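Local coordinates for protein probable amino acid aminotransferase (Mycobacterium tuberculosis, PDB 6Q1S) that is probably a class IV aminotransferase, and binds 4'-deoxy-4'-aminopyridoxal-5'-phosphate and 2-oxoglutaric acid, at residues G217-Q221 with L252-M256; C204-P210 with D233-L239. One frame throughout, in Å; residues are numbered along the deposited sequence.

Interaction 1: residues G217-Q221 with L252-M256. With PMP (4'-deoxy-4'-aminopyridoxal-5'-phosphate), chain G; AKG (2-oxoglutaric acid), chain H.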
loop_
_atom_site.group_PDB
_atom_site.type_symbol
_atom_site.label_atom_id
_atom_site.label_comp_id
_atom_site.label_asym_id
_atom_site.label_seq_id
_atom_site.Cartn_x
_atom_site.Cartn_y
_atom_site.Cartn_z
ATOM N N GLY B 217 17.994 3.667 4.074
ATOM C CA GLY B 217 18.060 3.076 5.393
ATOM C C GLY B 217 18.747 3.959 6.412
ATOM O O GLY B 217 19.913 4.323 6.238
ATOM N N THR B 218 18.022 4.322 7.474
ATOM C CA THR B 218 18.634 5.093 8.551
ATOM C C THR B 218 19.785 4.319 9.176
ATOM O O THR B 218 20.831 4.896 9.498
ATOM C CB THR B 218 17.591 5.440 9.616
ATOM O OG1 THR B 218 17.027 4.234 10.143
ATOM C CG2 THR B 218 16.482 6.290 9.019
ATOM N N THR B 219 19.611 3.008 9.349
ATOM C CA THR B 219 20.672 2.190 9.925
ATOM C C THR B 219 21.854 2.066 8.973
ATOM O O THR B 219 23.011 2.063 9.410
ATOM C CB THR B 219 20.136 0.806 10.288
ATOM O OG1 THR B 219 18.827 0.930 10.857
ATOM C CG2 THR B 219 21.052 0.141 11.303
ATOM N N GLN B 220 21.586 1.949 7.669
ATOM C CA GLN B 220 22.674 1.800 6.708
ATOM C C GLN B 220 23.557 3.041 6.674
ATOM O O GLN B 220 24.790 2.934 6.659
ATOM C CB GLN B 220 22.111 1.503 5.317
ATOM C CG GLN B 220 23.151 1.516 4.201
ATOM C CD GLN B 220 23.326 2.882 3.565
ATOM O OE1 GLN B 220 22.378 3.464 3.042
ATOM N NE2 GLN B 220 24.543 3.404 3.619
ATOM N N GLN B 221 22.949 4.229 6.668
ATOM C CA GLN B 221 23.740 5.455 6.613
ATOM C C GLN B 221 24.566 5.634 7.880
ATOM O O GLN B 221 25.745 6.001 7.812
ATOM C CB GLN B 221 22.832 6.663 6.388
ATOM C CG GLN B 221 22.083 6.634 5.070
ATOM C CD GLN B 221 21.341 7.928 4.796
ATOM O OE1 GLN B 221 21.759 9.002 5.233
ATOM N NE2 GLN B 221 20.233 7.832 4.071
ATOM N N LEU B 252 20.518 -8.067 6.118
ATOM C CA LEU B 252 19.288 -7.306 5.948
ATOM C C LEU B 252 19.212 -6.352 7.133
ATOM O O LEU B 252 18.885 -6.755 8.253
ATOM C CB LEU B 252 18.085 -8.236 5.862
ATOM C CG LEU B 252 18.188 -9.193 4.674
ATOM C CD1 LEU B 252 17.076 -10.208 4.714
ATOM C CD2 LEU B 252 18.166 -8.420 3.364
ATOM N N VAL B 253 19.540 -5.090 6.885
ATOM C CA VAL B 253 19.698 -4.092 7.933
ATOM C C VAL B 253 18.427 -3.265 8.052
ATOM O O VAL B 253 17.843 -2.849 7.044
ATOM C CB VAL B 253 20.919 -3.200 7.641
ATOM C CG1 VAL B 253 21.270 -2.365 8.847
ATOM C CG2 VAL B 253 22.106 -4.056 7.220
ATOM N N SER B 254 18.009 -3.008 9.288
ATOM C CA SER B 254 16.812 -2.226 9.566
ATOM C C SER B 254 16.919 -1.688 10.988
ATOM O O SER B 254 17.864 -1.996 11.718
ATOM C CB SER B 254 15.538 -3.053 9.366
ATOM O OG SER B 254 15.457 -4.114 10.301
ATOM N N SER B 255 15.934 -0.879 11.380
ATOM C CA SER B 255 16.028 -0.166 12.650
ATOM C C SER B 255 15.771 -1.078 13.845
ATOM O O SER B 255 16.431 -0.940 14.881
ATOM C CB SER B 255 15.051 1.008 12.667
ATOM O OG SER B 255 15.432 2.001 11.731
ATOM N N MET B 256 14.834 -2.018 13.725
ATOM C CA MET B 256 14.488 -2.879 14.851
ATOM C C MET B 256 15.250 -4.202 14.830
ATOM O O MET B 256 15.772 -4.635 15.861
ATOM C CB MET B 256 12.976 -3.132 14.871
ATOM C CG MET B 256 12.516 -4.068 15.975
ATOM S SD MET B 256 10.719 -4.123 16.143
ATOM C CE MET B 256 10.271 -5.095 14.709
HETATM N N1 PMP G . 13.533 -0.819 3.224
HETATM C C2 PMP G . 12.221 -0.913 3.545
HETATM C C2A PMP G . 11.195 -1.140 2.465
HETATM C C3 PMP G . 11.787 -0.792 4.960
HETATM O O3 PMP G . 10.475 -0.883 5.308
HETATM C C4 PMP G . 12.838 -0.571 5.978
HETATM C C4A PMP G . 12.499 -0.436 7.444
HETATM N N4A PMP G . 11.874 -1.682 7.920
HETATM C C5 PMP G . 14.237 -0.486 5.497
HETATM C C6 PMP G . 14.500 -0.616 4.136
HETATM C C5A PMP G . 15.366 -0.258 6.478
HETATM O O4P PMP G . 15.245 1.043 7.049
HETATM P P PMP G . 15.744 1.330 8.552
HETATM O O1P PMP G . 14.961 0.446 9.493
HETATM O O2P PMP G . 17.219 1.013 8.644
HETATM O O3P PMP G . 15.503 2.782 8.886
HETATM C C1 AKG H . 11.139 -5.266 11.249
HETATM O O1 AKG H . 11.123 -6.498 11.044
HETATM O O2 AKG H . 11.987 -4.730 11.996
HETATM C C2 AKG H . 10.139 -4.424 10.596
HETATM O O5 AKG H . 10.493 -3.484 9.902
HETATM C C3 AKG H . 8.669 -4.725 10.776
HETATM C C4 AKG H . 8.211 -5.686 9.686
HETATM C C5 AKG H . 7.378 -6.791 10.287
HETATM O O3 AKG H . 7.070 -6.711 11.497
HETATM O O4 AKG H . 7.035 -7.748 9.559
HETATM O O HOH W 1 19.475 0.104 7.031
#
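Thr219 meets Val253 where the start of helix 218-229 faces strand 249-254, and together they line part of the phosphate site of a class IV aminotransferase around 4'-deoxy-4'-aminopyridoxal-5'-phosphate (PMP), which Arg52 helps complete. Thr219 splits its branches: CG2, anti to the backbone N, lies 3.5 Å from Val253 CG1, while OG1, beside that N (chi1 -40°), donates to PMP O2P at 2.7 Å. Its own amide reaches the same oxygen at a fairly straight 160°, so hydroxyl and N-H grip O2P together. Thr218 does likewise for O3P. With chi1 at 59° its OG1 sits between backbone N and carbonyl carbon and donates to PMP O3P (the modelled length is doubtfully short), while its amide adds a more bent bond. From the strand side Ser255 takes O1P: OG donates at 2.8 Å. His49 NE2 of helix 46-59 is hydrogen-bonded to the same Ser255 OG, a second-shell residue. The amides at this helix N-terminus would be expected to stabilise the phosphate charge. Farther along, Met256 brings CE to 3.2 Å from O2 of 2-oxoglutaric acid. A water bridges the segments, weakly accepting from Gln220 N, weakly donating to Val253 O, and donating to PMP O2P at 2.9 Å.

Interaction 2: residues C204-P210 with D233-L239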
loop_
_atom_site.group_PDB
_atom_site.type_symbol
_atom_site.label_atom_id
_atom_site.label_comp_id
_atom_site.label_asym_id
_atom_site.label_seq_id
_atom_site.Cartn_x
_atom_site.Cartn_y
_atom_site.Cartn_z
ATOM N N CYS B 204 35.377 -3.900 2.101
ATOM C CA CYS B 204 34.495 -2.827 1.678
ATOM C C CYS B 204 33.049 -3.289 1.765
ATOM O O CYS B 204 32.719 -4.419 1.394
ATOM C CB CYS B 204 34.821 -2.387 0.243
ATOM S SG CYS B 204 33.556 -1.372 -0.547
ATOM N N LEU B 205 32.199 -2.405 2.278
ATOM C CA LEU B 205 30.777 -2.666 2.450
ATOM C C LEU B 205 30.016 -1.892 1.382
ATOM O O LEU B 205 30.280 -0.704 1.164
ATOM C CB LEU B 205 30.310 -2.254 3.848
ATOM C CG LEU B 205 31.059 -2.886 5.025
ATOM C CD1 LEU B 205 30.686 -2.197 6.329
ATOM C CD2 LEU B 205 30.782 -4.378 5.103
ATOM N N LEU B 206 29.075 -2.562 0.726
ATOM C CA LEU B 206 28.349 -1.972 -0.387
ATOM C C LEU B 206 26.850 -2.052 -0.152
ATOM O O LEU B 206 26.353 -2.903 0.588
ATOM C CB LEU B 206 28.703 -2.661 -1.712
ATOM C CG LEU B 206 30.162 -2.562 -2.149
ATOM C CD1 LEU B 206 30.391 -3.351 -3.427
ATOM C CD2 LEU B 206 30.549 -1.105 -2.342
ATOM N N THR B 207 26.137 -1.141 -0.808
ATOM C CA THR B 207 24.690 -1.041 -0.719
ATOM C C THR B 207 24.188 -0.434 -2.020
ATOM O O THR B 207 24.927 0.307 -2.680
ATOM C CB THR B 207 24.258 -0.183 0.482
ATOM O OG1 THR B 207 22.831 -0.200 0.606
ATOM C CG2 THR B 207 24.719 1.251 0.310
ATOM N N PRO B 208 22.966 -0.760 -2.436
ATOM C CA PRO B 208 22.450 -0.205 -3.683
ATOM C C PRO B 208 22.367 1.306 -3.614
ATOM O O PRO B 208 22.200 1.891 -2.527
ATOM C CB PRO B 208 21.061 -0.847 -3.803
ATOM C CG PRO B 208 21.208 -2.145 -3.090
ATOM C CD PRO B 208 22.128 -1.864 -1.936
ATOM N N PRO B 209 22.478 1.981 -4.753
ATOM C CA PRO B 209 22.518 3.443 -4.758
ATOM C C PRO B 209 21.146 4.031 -4.485
ATOM O O PRO B 209 20.119 3.382 -4.737
ATOM C CB PRO B 209 22.997 3.773 -6.177
ATOM C CG PRO B 209 22.544 2.627 -6.999
ATOM C CD PRO B 209 22.587 1.415 -6.110
ATOM N N PRO B 210 21.085 5.264 -3.972
ATOM C CA PRO B 210 19.796 5.804 -3.516
ATOM C C PRO B 210 18.836 6.164 -4.635
ATOM O O PRO B 210 17.627 6.238 -4.380
ATOM C CB PRO B 210 20.204 7.054 -2.727
ATOM C CG PRO B 210 21.491 7.477 -3.350
ATOM C CD PRO B 210 22.193 6.212 -3.757
ATOM N N ASP B 233 35.958 1.126 3.829
ATOM C CA ASP B 233 35.538 1.853 2.641
ATOM C C ASP B 233 34.122 1.430 2.273
ATOM O O ASP B 233 33.827 0.234 2.182
ATOM C CB ASP B 233 36.491 1.595 1.473
ATOM C CG ASP B 233 37.905 2.063 1.760
ATOM O OD1 ASP B 233 38.848 1.267 1.564
ATOM O OD2 ASP B 233 38.074 3.216 2.208
ATOM N N CYS B 234 33.250 2.413 2.077
ATOM C CA CYS B 234 31.858 2.169 1.735
ATOM C C CYS B 234 31.492 2.971 0.496
ATOM O O CYS B 234 32.020 4.062 0.266
ATOM C CB CYS B 234 30.936 2.529 2.903
ATOM S SG CYS B 234 31.512 1.891 4.497
ATOM N N ASP B 235 30.580 2.423 -0.304
ATOM C CA ASP B 235 30.208 3.063 -1.556
ATOM C C ASP B 235 28.858 2.527 -2.010
ATOM O O ASP B 235 28.386 1.491 -1.533
ATOM C CB ASP B 235 31.279 2.835 -2.632
ATOM C CG ASP B 235 31.120 3.758 -3.825
ATOM O OD1 ASP B 235 30.552 3.322 -4.850
ATOM O OD2 ASP B 235 31.545 4.928 -3.727
ATOM N N TYR B 236 28.238 3.256 -2.932
ATOM C CA TYR B 236 26.944 2.898 -3.496
ATOM C C TYR B 236 27.185 2.395 -4.910
ATOM O O TYR B 236 27.637 3.155 -5.773
ATOM C CB TYR B 236 25.984 4.088 -3.489
ATOM C CG TYR B 236 25.679 4.615 -2.104
ATOM C CD1 TYR B 236 24.508 4.260 -1.451
ATOM C CD2 TYR B 236 26.573 5.444 -1.439
ATOM C CE1 TYR B 236 24.227 4.728 -0.185
ATOM C CE2 TYR B 236 26.300 5.919 -0.173
ATOM C CZ TYR B 236 25.125 5.556 0.451
ATOM O OH TYR B 236 24.845 6.024 1.716
ATOM N N ARG B 237 26.886 1.121 -5.144
ATOM C CA ARG B 237 27.196 0.474 -6.408
ATOM C C ARG B 237 25.972 -0.269 -6.920
ATOM O O ARG B 237 25.021 -0.534 -6.182
ATOM C CB ARG B 237 28.372 -0.505 -6.270
ATOM C CG ARG B 237 29.656 0.106 -5.717
ATOM C CD ARG B 237 30.886 -0.548 -6.331
ATOM N NE ARG B 237 32.038 -0.526 -5.430
ATOM C CZ ARG B 237 32.836 0.521 -5.242
ATOM N NH1 ARG B 237 32.615 1.656 -5.891
ATOM N NH2 ARG B 237 33.856 0.431 -4.399
ATOM N N ALA B 238 25.989 -0.563 -8.215
ATOM C CA ALA B 238 24.957 -1.392 -8.830
ATOM C C ALA B 238 25.288 -2.851 -8.542
ATOM O O ALA B 238 26.154 -3.442 -9.190
ATOM C CB ALA B 238 24.872 -1.125 -10.328
ATOM N N LEU B 239 24.595 -3.444 -7.572
ATOM C CA LEU B 239 24.852 -4.825 -7.193
ATOM C C LEU B 239 23.940 -5.749 -7.983
ATOM O O LEU B 239 22.775 -5.429 -8.235
ATOM C CB LEU B 239 24.644 -5.062 -5.692
ATOM C CG LEU B 239 25.571 -4.510 -4.600
ATOM C CD1 LEU B 239 25.694 -3.006 -4.607
ATOM C CD2 LEU B 239 25.088 -4.985 -3.236
#
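Strands 204-207 and 233-236 run parallel, 19° apart in direction, with Leu205 N bonded to Asp233 O at 3.1 Å, Asp235 N weakly to Leu205 O, and Arg237 N to Thr207 O at 3.3 Å. On the face carrying Leu206 and Asp235, the Leu206 side chain is crossed obliquely by the Arg237 chain, CD2 coming 3.5 Å from NE. A bend at chi2 (-146°) folds Arg237 back over the leucine, and a salt bridge from NH1 to Asp235 OD1, 2.8 Å, ties down the guanidinium, one face of which rests on Asp235 CB. Leu239, beyond the end of strand 233-236, packs CD1 on Leu206 CB. On the opposite face of the sheet Thr207 pairs with Tyr236, lying side by side and pointing the same way, CG2 3.5 Å from ring atom CD1. Thr207 OG1, anti to its amide nitrogen (chi1 -175°), bonds to Val190 O of the next strand, leaving CG2 for the ring. Pro208 O lies in the ring plane at its edge, 3.5 Å from CD1, and the Pro210 and Tyr236 side chains cross at about a right angle, Pro210 CD near CD1. Helix 218-229 packs on this face, where Phe224 meets Tyr236 edge-to-face. The whole is a beta-alpha-beta unit: two parallel neighbouring strands joined through a helix.

Overall arrangement
Helix 218-229 joins the two contacts: it follows strand 204-207, leads into strand 233-236, and offers its first turn to the PMP phosphate in interaction 1. The centres of the two lie about 14 Å apart, yet they touch through Gln220, whose NE2 is 3.3 Å from Tyr236 OH, a probable hydrogen bond, and whose CD packs 3.9 Å from Thr207 CG2. Both reach the same mixed sheet, in which strand 189-194 pairs with 204-207 and with 249-254. Interaction 1 is buried near the middle of the chain, in the ligand pocket; interaction 2 lies farther out, the Thr207 side chain about 9 Å from PMP.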